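PDB 6XYC: acetyl xylan esterase from Metagenome, which removes acetyl groups from xylan and also acts as a feruloyl esterase on complex natural xylans, using an alpha/beta-hydrolase fold. Local coordinates for residues I42-G47 with A65-A70; S127-V132 with I212-K217; V136-S141 with T145-G150; V162-D167 with T280-K285. One frame throughout, in Å; residues are numbered along the deposited sequence.

Interaction 1: residues I42-G47 with A65-A70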
loop_
_atom_site.group_PDB
_atom_site.type_symbol
_atom_site.label_atom_id
_atom_site.label_comp_id
_atom_site.label_asym_id
_atom_site.label_seq_id
_atom_site.Cartn_x
_atom_site.Cartn_y
_atom_site.Cartn_z
ATOM N N ILE A 42 7.997 -6.070 5.980
ATOM C CA ILE A 42 7.042 -5.003 5.692
ATOM C C ILE A 42 7.282 -4.537 4.261
ATOM O O ILE A 42 8.401 -4.130 3.920
ATOM C CB ILE A 42 7.180 -3.814 6.657
ATOM C CG1 ILE A 42 7.069 -4.277 8.114
ATOM C CG2 ILE A 42 6.127 -2.750 6.336
ATOM C CD1 ILE A 42 5.710 -4.812 8.500
ATOM N N ILE A 43 6.238 -4.586 3.435
ATOM C CA ILE A 43 6.283 -4.036 2.084
ATOM C C ILE A 43 5.825 -2.585 2.141
ATOM O O ILE A 43 4.795 -2.268 2.750
ATOM C CB ILE A 43 5.405 -4.856 1.129
ATOM C CG1 ILE A 43 6.016 -6.248 0.929
ATOM C CG2 ILE A 43 5.259 -4.141 -0.208
ATOM C CD1 ILE A 43 5.090 -7.242 0.269
ATOM N N ILE A 44 6.597 -1.690 1.526
ATOM C CA ILE A 44 6.256 -0.273 1.545
ATOM C C ILE A 44 6.100 0.231 0.119
ATOM O O ILE A 44 6.782 -0.225 -0.807
ATOM C CB ILE A 44 7.299 0.569 2.312
ATOM C CG1 ILE A 44 8.616 0.682 1.543
ATOM C CG2 ILE A 44 7.562 -0.033 3.690
ATOM C CD1 ILE A 44 9.620 1.632 2.200
ATOM N N ILE A 45 5.204 1.204 -0.052
ATOM C CA ILE A 45 4.818 1.682 -1.379
ATOM C C ILE A 45 4.739 3.203 -1.360
ATOM O O ILE A 45 3.999 3.782 -0.555
ATOM C CB ILE A 45 3.467 1.100 -1.841
ATOM C CG1 ILE A 45 3.415 -0.415 -1.626
ATOM C CG2 ILE A 45 3.218 1.462 -3.315
ATOM C CD1 ILE A 45 2.031 -0.991 -1.876
ATOM N N TYR A 46 5.459 3.843 -2.274
ATOM C CA TYR A 46 5.471 5.297 -2.355
ATOM C C TYR A 46 4.108 5.831 -2.786
ATOM O O TYR A 46 3.281 5.119 -3.367
ATOM C CB TYR A 46 6.522 5.771 -3.361
ATOM C CG TYR A 46 6.393 5.120 -4.726
ATOM C CD1 TYR A 46 7.233 4.074 -5.095
ATOM C CD2 TYR A 46 5.425 5.529 -5.643
ATOM C CE1 TYR A 46 7.118 3.463 -6.328
ATOM C CE2 TYR A 46 5.311 4.925 -6.891
ATOM C CZ TYR A 46 6.157 3.885 -7.222
ATOM O OH TYR A 46 6.052 3.274 -8.450
ATOM N N GLY A 47 3.892 7.112 -2.506
ATOM C CA GLY A 47 2.773 7.853 -3.054
ATOM C C GLY A 47 3.202 8.704 -4.235
ATOM O O GLY A 47 4.314 9.231 -4.276
ATOM N N ALA A 65 13.652 3.707 7.571
ATOM C CA ALA A 65 14.503 3.623 8.753
ATOM C C ALA A 65 13.739 3.193 9.999
ATOM O O ALA A 65 14.189 2.254 10.673
ATOM C CB ALA A 65 15.212 4.962 8.983
ATOM N N PRO A 66 12.610 3.813 10.369
ATOM C CA PRO A 66 11.917 3.354 11.592
ATOM C C PRO A 66 11.559 1.878 11.552
ATOM O O PRO A 66 11.689 1.184 12.569
ATOM C CB PRO A 66 10.671 4.250 11.656
ATOM C CG PRO A 66 10.526 4.835 10.264
ATOM C CD PRO A 66 11.918 4.937 9.717
ATOM N N LEU A 67 11.120 1.376 10.399
ATOM C CA LEU A 67 10.788 -0.039 10.280
ATOM C C LEU A 67 12.011 -0.918 10.504
ATOM O O LEU A 67 11.932 -1.940 11.195
ATOM C CB LEU A 67 10.175 -0.316 8.910
ATOM C CG LEU A 67 8.820 0.354 8.670
ATOM C CD1 LEU A 67 8.319 0.085 7.250
ATOM C CD2 LEU A 67 7.811 -0.116 9.695
ATOM N N LEU A 68 13.153 -0.541 9.928
ATOM C CA LEU A 68 14.371 -1.320 10.134
ATOM C C LEU A 68 14.796 -1.302 11.596
ATOM O O LEU A 68 15.154 -2.343 12.160
ATOM C CB LEU A 68 15.487 -0.780 9.235
ATOM C CG LEU A 68 15.275 -1.049 7.742
ATOM C CD1 LEU A 68 16.119 -0.125 6.884
ATOM C CD2 LEU A 68 15.569 -2.516 7.420
ATOM N N LYS A 69 14.754 -0.130 12.229
ATOM C CA LYS A 69 15.128 -0.029 13.637
ATOM C C LYS A 69 14.199 -0.849 14.522
ATOM O O LYS A 69 14.613 -1.316 15.589
ATOM C CB LYS A 69 15.120 1.438 14.077
ATOM C CG LYS A 69 16.258 2.274 13.512
ATOM C CD LYS A 69 15.732 3.493 12.758
ATOM C CE LYS A 69 15.808 4.767 13.593
ATOM N NZ LYS A 69 14.915 5.828 13.063
ATOM N N ALA A 70 12.947 -1.031 14.103
ATOM C CA ALA A 70 11.998 -1.864 14.832
ATOM C C ALA A 70 12.237 -3.352 14.620
ATOM O O ALA A 70 11.601 -4.169 15.295
ATOM C CB ALA A 70 10.564 -1.518 14.414
#
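I42 and I44 on one strand meet L67 on the helix that packs over it, and the two backbones stay well apart: the nearest pair of alpha carbons, I42 and L67, is 7.7 Å apart, and no hydrogen bond crosses between them. Residues 42-45 form the end of strand 39-45, after which Y46 and G47 leave the sheet. Residues 65-69 are the last part of helix 56-69, kinked at P66, whose nitrogen has no hydrogen to give to the turn before.

A single methyl of L67 rests against two isoleucine methyls that lie on the same side of it. L67 CD1 lies 3.7 Å from I42 CG2 and 3.6 Å from I44 CG2, so in both isoleucines the gamma-branch methyl does the touching. The two branches reach it by different rotations: CG2 of I42 stands opposite its own backbone nitrogen, whereas in I44 a chi1 of 71° puts CG1 between nitrogen and carbonyl carbon and swings CG2 to the far side from the carbonyl. The L67 side chain crosses I42 at about a right angle and runs past I44 in the opposite sense. I43 and I45, between and beyond them, point to the other side of the sheet.

All three touching residues are buried. V74 of the next strand touches both I44 and L67, while T276 of helix 269-284 touches L67 and F279 touches I42. Strand 39-45, helix 56-69 and strand 73-77 together make a beta-alpha-beta crossover with its two strands parallel, the repeating construction of the alpha/beta-hydrolase sheet.

Interaction 2: residues S127-V132 with I212-K217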
loop_
_atom_site.group_PDB
_atom_site.type_symbol
_atom_site.label_atom_id
_atom_site.label_comp_id
_atom_site.label_asym_id
_atom_site.label_seq_id
_atom_site.Cartn_x
_atom_site.Cartn_y
_atom_site.Cartn_z
ATOM N N SER A 127 -1.954 -0.294 -0.527
ATOM C CA SER A 127 -1.824 -1.114 0.673
ATOM C C SER A 127 -3.194 -1.508 1.213
ATOM O O SER A 127 -3.446 -2.679 1.519
ATOM C CB SER A 127 -1.023 -0.353 1.735
ATOM O OG SER A 127 0.315 -0.169 1.317
ATOM N N ALA A 128 -4.100 -0.535 1.338
ATOM C CA ALA A 128 -5.455 -0.844 1.782
ATOM C C ALA A 128 -6.148 -1.784 0.808
ATOM O O ALA A 128 -6.908 -2.671 1.223
ATOM C CB ALA A 128 -6.263 0.443 1.949
ATOM N N PHE A 129 -5.902 -1.613 -0.495
ATOM C CA PHE A 129 -6.572 -2.479 -1.460
ATOM C C PHE A 129 -6.087 -3.919 -1.342
ATOM O O PHE A 129 -6.881 -4.855 -1.484
ATOM C CB PHE A 129 -6.369 -1.967 -2.883
ATOM C CG PHE A 129 -7.569 -2.177 -3.764
ATOM C CD1 PHE A 129 -7.947 -3.457 -4.139
ATOM C CD2 PHE A 129 -8.330 -1.103 -4.186
ATOM C CE1 PHE A 129 -9.053 -3.658 -4.939
ATOM C CE2 PHE A 129 -9.440 -1.297 -4.991
ATOM C CZ PHE A 129 -9.802 -2.580 -5.364
ATOM N N ALA A 130 -4.789 -4.120 -1.093
ATOM C CA ALA A 130 -4.299 -5.468 -0.821
ATOM C C ALA A 130 -4.958 -6.040 0.428
ATOM O O ALA A 130 -5.347 -7.215 0.457
ATOM C CB ALA A 130 -2.776 -5.456 -0.666
ATOM N N GLY A 131 -5.113 -5.214 1.460
ATOM C CA GLY A 131 -5.665 -5.645 2.730
ATOM C C GLY A 131 -7.145 -5.944 2.712
ATOM O O GLY A 131 -7.639 -6.556 3.667
ATOM N N VAL A 132 -7.869 -5.518 1.676
ATOM C CA VAL A 132 -9.278 -5.876 1.532
ATOM C C VAL A 132 -9.495 -6.928 0.460
ATOM O O VAL A 132 -10.646 -7.263 0.169
ATOM C CB VAL A 132 -10.159 -4.647 1.245
ATOM C CG1 VAL A 132 -10.060 -3.636 2.396
ATOM C CG2 VAL A 132 -9.793 -4.012 -0.081
ATOM N N ILE A 212 -12.554 0.982 0.011
ATOM C CA ILE A 212 -13.559 1.152 1.051
ATOM C C ILE A 212 -14.772 0.277 0.777
ATOM O O ILE A 212 -15.499 -0.104 1.706
ATOM C CB ILE A 212 -13.948 2.651 1.153
ATOM C CG1 ILE A 212 -14.702 2.927 2.451
ATOM C CG2 ILE A 212 -14.767 3.074 -0.063
ATOM C CD1 ILE A 212 -14.861 4.412 2.742
ATOM N N ASN A 213 -14.994 -0.085 -0.484
ATOM C CA ASN A 213 -16.191 -0.827 -0.844
ATOM C C ASN A 213 -16.128 -2.313 -0.504
ATOM O O ASN A 213 -17.162 -2.984 -0.569
ATOM C CB ASN A 213 -16.463 -0.702 -2.346
ATOM C CG ASN A 213 -16.916 0.681 -2.746
ATOM O OD1 ASN A 213 -16.341 1.294 -3.643
ATOM N ND2 ASN A 213 -17.956 1.184 -2.085
ATOM N N PHE A 214 -14.962 -2.845 -0.143
ATOM C CA PHE A 214 -14.776 -4.285 -0.026
ATOM C C PHE A 214 -14.315 -4.711 1.358
ATOM O O PHE A 214 -13.889 -5.857 1.537
ATOM C CB PHE A 214 -13.807 -4.717 -1.119
ATOM C CG PHE A 214 -14.164 -4.162 -2.473
ATOM C CD1 PHE A 214 -15.227 -4.691 -3.186
ATOM C CD2 PHE A 214 -13.465 -3.092 -3.015
ATOM C CE1 PHE A 214 -15.569 -4.185 -4.422
ATOM C CE2 PHE A 214 -13.802 -2.579 -4.254
ATOM C CZ PHE A 214 -14.858 -3.127 -4.958
ATOM N N VAL A 215 -14.454 -3.838 2.353
ATOM C CA VAL A 215 -14.060 -4.158 3.718
ATOM C C VAL A 215 -14.977 -5.241 4.270
ATOM O O VAL A 215 -16.206 -5.173 4.130
ATOM C CB VAL A 215 -14.105 -2.894 4.586
ATOM C CG1 VAL A 215 -13.625 -3.198 5.990
ATOM C CG2 VAL A 215 -13.267 -1.797 3.949
ATOM N N ASP A 216 -14.380 -6.247 4.909
ATOM C CA ASP A 216 -15.117 -7.364 5.482
ATOM C C ASP A 216 -14.591 -7.631 6.884
ATOM O O ASP A 216 -13.437 -7.323 7.198
ATOM C CB ASP A 216 -14.980 -8.626 4.621
ATOM C CG ASP A 216 -15.747 -9.806 5.186
ATOM O OD1 ASP A 216 -15.324 -10.346 6.229
ATOM O OD2 ASP A 216 -16.772 -10.195 4.590
ATOM N N LYS A 217 -15.450 -8.214 7.725
ATOM C CA LYS A 217 -15.074 -8.510 9.105
ATOM C C LYS A 217 -13.764 -9.284 9.193
ATOM O O LYS A 217 -13.033 -9.156 10.181
ATOM C CB LYS A 217 -16.223 -9.282 9.771
ATOM C CG LYS A 217 -15.813 -10.337 10.773
ATOM C CD LYS A 217 -16.997 -11.249 11.120
ATOM C CE LYS A 217 -17.219 -12.318 10.059
ATOM N NZ LYS A 217 -16.350 -13.506 10.269
#
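F129 and F214 meet near the C-terminal end of helix 122-131 through one atom of each ring, F129 CZ and F214 CE2, 4.2 Å apart. The two side chains cross at a slant, and the meeting is a glancing apolar one, without the overlap of a stack. F129 points its CB past the loop, and the length of the ring is what brings its far end to F214. F214 turns toward the helix with CG opposite its carbonyl carbon (chi1 -48°), and CB of its own neighbour N213 sits 3.7 Å above the centre of one ring face.

V132, near the end of the helix, fits against the next part of the loop with both its branches. Its CG2 faces F214 CB at 4.2 Å, and its CG1 meets V215 CG2 at 4.0 Å, the two valines slanting across one another. The closest pair of alpha carbons, V132 and V215, is 5.5 Å apart.

Other apolar groups close in around this pairing. W87 meets the F129 ring edge-to-face, L139 touches both phenylalanines, and Y245 of helix 236-248 touches V132 and V215. The side chains meet carbon to carbon and no hydrogen bond crosses, so the loop between helix 203-208 and strand 222-227 is held to the helix end mainly by apolar packing rather than by directional bonds.

Interaction 3: residues V136-S141 with T145-G150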
loop_
_atom_site.group_PDB
_atom_site.type_symbol
_atom_site.label_atom_id
_atom_site.label_comp_id
_atom_site.label_asym_id
_atom_site.label_seq_id
_atom_site.Cartn_x
_atom_site.Cartn_y
_atom_site.Cartn_z
ATOM N N VAL A 136 -8.788 -12.857 -2.842
ATOM C CA VAL A 136 -9.766 -12.409 -3.828
ATOM C C VAL A 136 -9.089 -12.354 -5.191
ATOM O O VAL A 136 -8.062 -11.684 -5.353
ATOM C CB VAL A 136 -10.355 -11.038 -3.450
ATOM C CG1 VAL A 136 -11.155 -10.460 -4.617
ATOM C CG2 VAL A 136 -11.211 -11.158 -2.197
ATOM N N LYS A 137 -9.668 -13.052 -6.171
ATOM C CA LYS A 137 -9.104 -13.085 -7.515
ATOM C C LYS A 137 -9.634 -11.957 -8.388
ATOM O O LYS A 137 -8.863 -11.295 -9.089
ATOM C CB LYS A 137 -9.393 -14.439 -8.181
ATOM C CG LYS A 137 -8.211 -15.041 -8.934
ATOM C CD LYS A 137 -7.847 -14.233 -10.165
ATOM C CE LYS A 137 -6.533 -14.710 -10.770
ATOM N NZ LYS A 137 -6.229 -14.071 -12.088
ATOM N N THR A 138 -10.942 -11.725 -8.361
ATOM C CA THR A 138 -11.563 -10.721 -9.209
ATOM C C THR A 138 -12.622 -9.974 -8.413
ATOM O O THR A 138 -13.121 -10.456 -7.393
ATOM C CB THR A 138 -12.198 -11.345 -10.463
ATOM O OG1 THR A 138 -13.331 -12.137 -10.088
ATOM C CG2 THR A 138 -11.191 -12.222 -11.195
ATOM N N LEU A 139 -12.958 -8.781 -8.900
ATOM C CA LEU A 139 -14.037 -7.972 -8.355
ATOM C C LEU A 139 -14.903 -7.494 -9.508
ATOM O O LEU A 139 -14.398 -7.212 -10.598
ATOM C CB LEU A 139 -13.487 -6.789 -7.563
ATOM C CG LEU A 139 -12.857 -7.150 -6.220
ATOM C CD1 LEU A 139 -12.174 -5.936 -5.619
ATOM C CD2 LEU A 139 -13.890 -7.727 -5.251
ATOM N N THR A 140 -16.209 -7.423 -9.271
ATOM C CA THR A 140 -17.156 -7.044 -10.308
ATOM C C THR A 140 -18.079 -5.952 -9.796
ATOM O O THR A 140 -18.531 -5.999 -8.649
ATOM C CB THR A 140 -17.989 -8.250 -10.767
ATOM O OG1 THR A 140 -17.130 -9.252 -11.330
ATOM C CG2 THR A 140 -19.022 -7.817 -11.798
ATOM N N SER A 141 -18.345 -4.969 -10.653
ATOM C CA SER A 141 -19.369 -3.962 -10.404
ATOM C C SER A 141 -20.129 -3.765 -11.705
ATOM O O SER A 141 -19.528 -3.398 -12.720
ATOM C CB SER A 141 -18.763 -2.642 -9.927
ATOM O OG SER A 141 -19.788 -1.755 -9.520
ATOM N N THR A 145 -15.651 -6.182 -14.754
ATOM C CA THR A 145 -14.917 -7.099 -13.893
ATOM C C THR A 145 -13.429 -6.827 -14.049
ATOM O O THR A 145 -12.915 -6.802 -15.171
ATOM C CB THR A 145 -15.211 -8.564 -14.234
ATOM O OG1 THR A 145 -16.605 -8.841 -14.043
ATOM C CG2 THR A 145 -14.379 -9.491 -13.344
ATOM N N VAL A 146 -12.739 -6.633 -12.926
ATOM C CA VAL A 146 -11.298 -6.409 -12.923
ATOM C C VAL A 146 -10.604 -7.571 -12.227
ATOM O O VAL A 146 -11.080 -8.079 -11.205
ATOM C CB VAL A 146 -10.913 -5.070 -12.254
ATOM C CG1 VAL A 146 -11.436 -3.898 -13.069
ATOM C CG2 VAL A 146 -11.419 -5.023 -10.824
ATOM N N ASP A 147 -9.467 -7.976 -12.786
ATOM C CA ASP A 147 -8.657 -9.062 -12.249
ATOM C C ASP A 147 -7.674 -8.472 -11.242
ATOM O O ASP A 147 -6.716 -7.792 -11.623
ATOM C CB ASP A 147 -7.933 -9.778 -13.390
ATOM C CG ASP A 147 -7.079 -10.931 -12.919
ATOM O OD1 ASP A 147 -7.049 -11.207 -11.702
ATOM O OD2 ASP A 147 -6.435 -11.569 -13.778
ATOM N N ILE A 148 -7.913 -8.731 -9.958
ATOM C CA ILE A 148 -7.104 -8.145 -8.895
ATOM C C ILE A 148 -5.821 -8.941 -8.693
ATOM O O ILE A 148 -4.721 -8.378 -8.676
ATOM C CB ILE A 148 -7.928 -8.061 -7.595
ATOM C CG1 ILE A 148 -9.103 -7.094 -7.767
ATOM C CG2 ILE A 148 -7.047 -7.656 -6.424
ATOM C CD1 ILE A 148 -8.720 -5.710 -8.212
ATOM N N GLU A 149 -5.942 -10.262 -8.534
ATOM C CA GLU A 149 -4.770 -11.101 -8.302
ATOM C C GLU A 149 -3.789 -11.017 -9.466
ATOM O O GLU A 149 -2.578 -10.888 -9.258
ATOM C CB GLU A 149 -5.208 -12.546 -8.071
ATOM C CG GLU A 149 -4.072 -13.543 -7.967
ATOM C CD GLU A 149 -3.315 -13.433 -6.655
ATOM O OE1 GLU A 149 -3.754 -12.660 -5.777
ATOM O OE2 GLU A 149 -2.289 -14.135 -6.504
ATOM N N GLY A 150 -4.288 -11.105 -10.694
ATOM C CA GLY A 150 -3.429 -11.055 -11.861
ATOM C C GLY A 150 -2.625 -12.331 -12.048
ATOM O O GLY A 150 -2.695 -13.289 -11.273
HETATM O O HOH W 1 -5.641 -11.479 -4.238
#
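K137 and D147 form a salt bridge, with K137 NZ 3.0 Å from D147 OD1, on the syn side of the carboxylate. The same OD1 takes the backbone N-H of G150 from the opposite face, an Asx motif at 2.9 Å, so two donors grip it and fix the carboxylate.

The strands run antiparallel, at 163°. L139 and V146 are a hydrogen-bonded pair: L139 N gives to V146 O at 3.1 Å, and V146 N to L139 O at 2.9 Å. Beyond it T140 OG1 and T145 OG1 are hydrogen-bonded at 2.8 Å. At the other end K137 O accepts from both I148 N and E149 N, which arrive from the same face of its carbonyl plane. On the side opposite the threonines, L139 CD1 rests 3.9 Å from I148 CG1.

Farther out, a water lies within hydrogen-bonding distance of V136 O and E149 OE1, though it may not serve both at once; E149 is held by a hydrogen bond to S160 and a salt bridge to R99. F129 of helix 122-131 also touches I148, while L208 covers L139 and V146. Strands 138-141 and 144-147 make a two-stranded beta hairpin, separate from the main sheet of the hydrolase fold.

Interaction 4: residues V162-D167 with T280-K285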
loop_
_atom_site.group_PDB
_atom_site.type_symbol
_atom_site.label_atom_id
_atom_site.label_comp_id
_atom_site.label_asym_id
_atom_site.label_seq_id
_atom_site.Cartn_x
_atom_site.Cartn_y
_atom_site.Cartn_z
ATOM N N VAL A 162 -1.713 -10.295 2.807
ATOM C CA VAL A 162 -0.966 -9.470 3.746
ATOM C C VAL A 162 -1.587 -9.636 5.124
ATOM O O VAL A 162 -2.784 -9.908 5.255
ATOM C CB VAL A 162 -0.945 -7.980 3.332
ATOM C CG1 VAL A 162 -0.111 -7.782 2.070
ATOM C CG2 VAL A 162 -2.361 -7.462 3.135
ATOM N N ASP A 163 -0.769 -9.444 6.161
ATOM C CA ASP A 163 -1.191 -9.741 7.526
ATOM C C ASP A 163 -1.618 -8.513 8.319
ATOM O O ASP A 163 -2.297 -8.665 9.345
ATOM C CB ASP A 163 -0.073 -10.451 8.292
ATOM C CG ASP A 163 0.258 -11.806 7.713
ATOM O OD1 ASP A 163 1.405 -11.999 7.270
ATOM O OD2 ASP A 163 -0.629 -12.681 7.700
ATOM N N ALA A 164 -1.243 -7.316 7.873
ATOM C CA ALA A 164 -1.580 -6.076 8.560
ATOM C C ALA A 164 -1.298 -4.929 7.606
ATOM O O ALA A 164 -0.460 -5.050 6.704
ATOM C CB ALA A 164 -0.779 -5.912 9.858
ATOM N N VAL A 165 -2.003 -3.821 7.802
ATOM C CA VAL A 165 -1.930 -2.686 6.892
ATOM C C VAL A 165 -1.758 -1.412 7.702
ATOM O O VAL A 165 -2.421 -1.225 8.726
ATOM C CB VAL A 165 -3.188 -2.582 6.006
ATOM C CG1 VAL A 165 -3.112 -1.338 5.116
ATOM C CG2 VAL A 165 -3.378 -3.845 5.176
ATOM N N VAL A 166 -0.874 -0.532 7.242
ATOM C CA VAL A 166 -0.800 0.843 7.733
ATOM C C VAL A 166 -1.025 1.768 6.545
ATOM O O VAL A 166 -0.252 1.749 5.575
ATOM C CB VAL A 166 0.534 1.148 8.426
ATOM C CG1 VAL A 166 0.603 2.628 8.787
ATOM C CG2 VAL A 166 0.684 0.294 9.670
ATOM N N ASP A 167 -2.085 2.570 6.622
ATOM C CA ASP A 167 -2.537 3.425 5.529
ATOM C C ASP A 167 -2.239 4.869 5.913
ATOM O O ASP A 167 -2.893 5.434 6.801
ATOM C CB ASP A 167 -4.024 3.192 5.270
ATOM C CG ASP A 167 -4.684 4.317 4.516
ATOM O OD1 ASP A 167 -3.997 5.069 3.797
ATOM O OD2 ASP A 167 -5.923 4.447 4.639
ATOM N N THR A 280 4.516 -4.285 15.240
ATOM C CA THR A 280 5.106 -5.179 16.233
ATOM C C THR A 280 4.020 -5.948 16.975
ATOM O O THR A 280 4.121 -7.165 17.161
ATOM C CB THR A 280 5.977 -4.403 17.224
ATOM O OG1 THR A 280 7.101 -3.831 16.543
ATOM C CG2 THR A 280 6.467 -5.338 18.340
ATOM N N GLU A 281 2.967 -5.246 17.400
ATOM C CA GLU A 281 1.846 -5.913 18.059
ATOM C C GLU A 281 1.200 -6.937 17.132
ATOM O O GLU A 281 0.873 -8.050 17.558
ATOM C CB GLU A 281 0.816 -4.881 18.523
ATOM C CG GLU A 281 1.359 -3.845 19.495
ATOM C CD GLU A 281 0.572 -2.546 19.484
ATOM O OE1 GLU A 281 0.850 -1.683 20.341
ATOM O OE2 GLU A 281 -0.319 -2.380 18.624
ATOM N N GLN A 282 1.014 -6.580 15.859
ATOM C CA GLN A 282 0.422 -7.512 14.907
ATOM C C GLN A 282 1.342 -8.701 14.653
ATOM O O GLN A 282 0.874 -9.830 14.471
ATOM C CB GLN A 282 0.113 -6.792 13.595
ATOM C CG GLN A 282 -0.961 -5.727 13.705
ATOM C CD GLN A 282 -2.343 -6.316 13.911
ATOM O OE1 GLN A 282 -2.749 -7.239 13.205
ATOM N NE2 GLN A 282 -3.074 -5.783 14.884
ATOM N N SER A 283 2.653 -8.468 14.645
ATOM C CA SER A 283 3.602 -9.533 14.347
ATOM C C SER A 283 3.514 -10.679 15.346
ATOM O O SER A 283 3.932 -11.798 15.029
ATOM C CB SER A 283 5.021 -8.971 14.322
ATOM O OG SER A 283 5.297 -8.239 15.503
ATOM N N THR A 284 2.968 -10.425 16.532
ATOM C CA THR A 284 2.905 -11.413 17.601
ATOM C C THR A 284 1.535 -12.060 17.726
ATOM O O THR A 284 1.446 -13.268 17.963
ATOM C CB THR A 284 3.272 -10.762 18.937
ATOM O OG1 THR A 284 2.224 -9.866 19.334
ATOM C CG2 THR A 284 4.583 -9.994 18.824
ATOM N N LYS A 285 0.469 -11.279 17.574
ATOM C CA LYS A 285 -0.892 -11.791 17.686
ATOM C C LYS A 285 -1.078 -13.089 16.910
ATOM O O LYS A 285 -0.694 -13.189 15.744
ATOM C CB LYS A 285 -1.893 -10.742 17.188
ATOM C CG LYS A 285 -2.521 -9.883 18.282
ATOM C CD LYS A 285 -3.223 -8.654 17.706
ATOM C CE LYS A 285 -2.811 -7.395 18.453
ATOM N NZ LYS A 285 -3.660 -6.215 18.132
HETATM O O HOH W 2 -4.158 -8.376 11.357
#
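Apolar packing between A164 and Q282 is the direct touch here. The methyl of A164 meets the aliphatic stem of the glutamine, its CB standing 3.9 Å from Q282 CB and equally 3.9 Å from Q282 CG. Both first bonds point across the gap, and the alpha carbons of the pair are 6.8 Å apart. A bend at chi2 (-71°) turns the glutamine chain after CG, so that its stem lies against the methyl while the amide goes on toward D163. F278 and F279, from the preceding turn of the same helix, also touch A164 and reach V166.

These elements belong to the core layering of an alpha/beta hydrolase. Strand 164-168 lies between parallel strands 114-120 and 222-227 in the main sheet, and helix 269-284, the last in the chain, packs across it.

Polar contact across the gap goes through water. One molecule donates to D163 O at 2.8 Å and to Q282 OE1 at 2.6 Å, bridging two oxygens that are 4.1 Å apart and, being both acceptors, could not bond directly. The other end of the amide is tied as well: Q282 NE2 bonds to D221 OD2, so the oxygen and the nitrogen have different partners, which favours this rotation of the amide. D163 for its part is held by I115 N and H161 NE2 through its two carboxylate oxygens.

In the fold
Along the chain interaction 1 closes before the others open, interaction 3 follows helix 122-131, and the segments of interactions 2 and 4 alternate. Interactions 1 and 4 both involve the main sheet, through strands 39-45 and 164-168 on either side of strand 114-120; their centres are about 13 Å apart, and F279 of helix 269-284 reaches both. Interaction 2 touches interaction 4 where G131 packs on V162 and V165, and interaction 1 where I45 meets S127. Interaction 3 packs on interaction 2 through F129 and F214, but lies about 27 Å from interaction 1, centre to centre. Helix 122-131, which follows the probable nucleophile elbow, thus links the sheet to the outlying hairpin and to the loop 212-217.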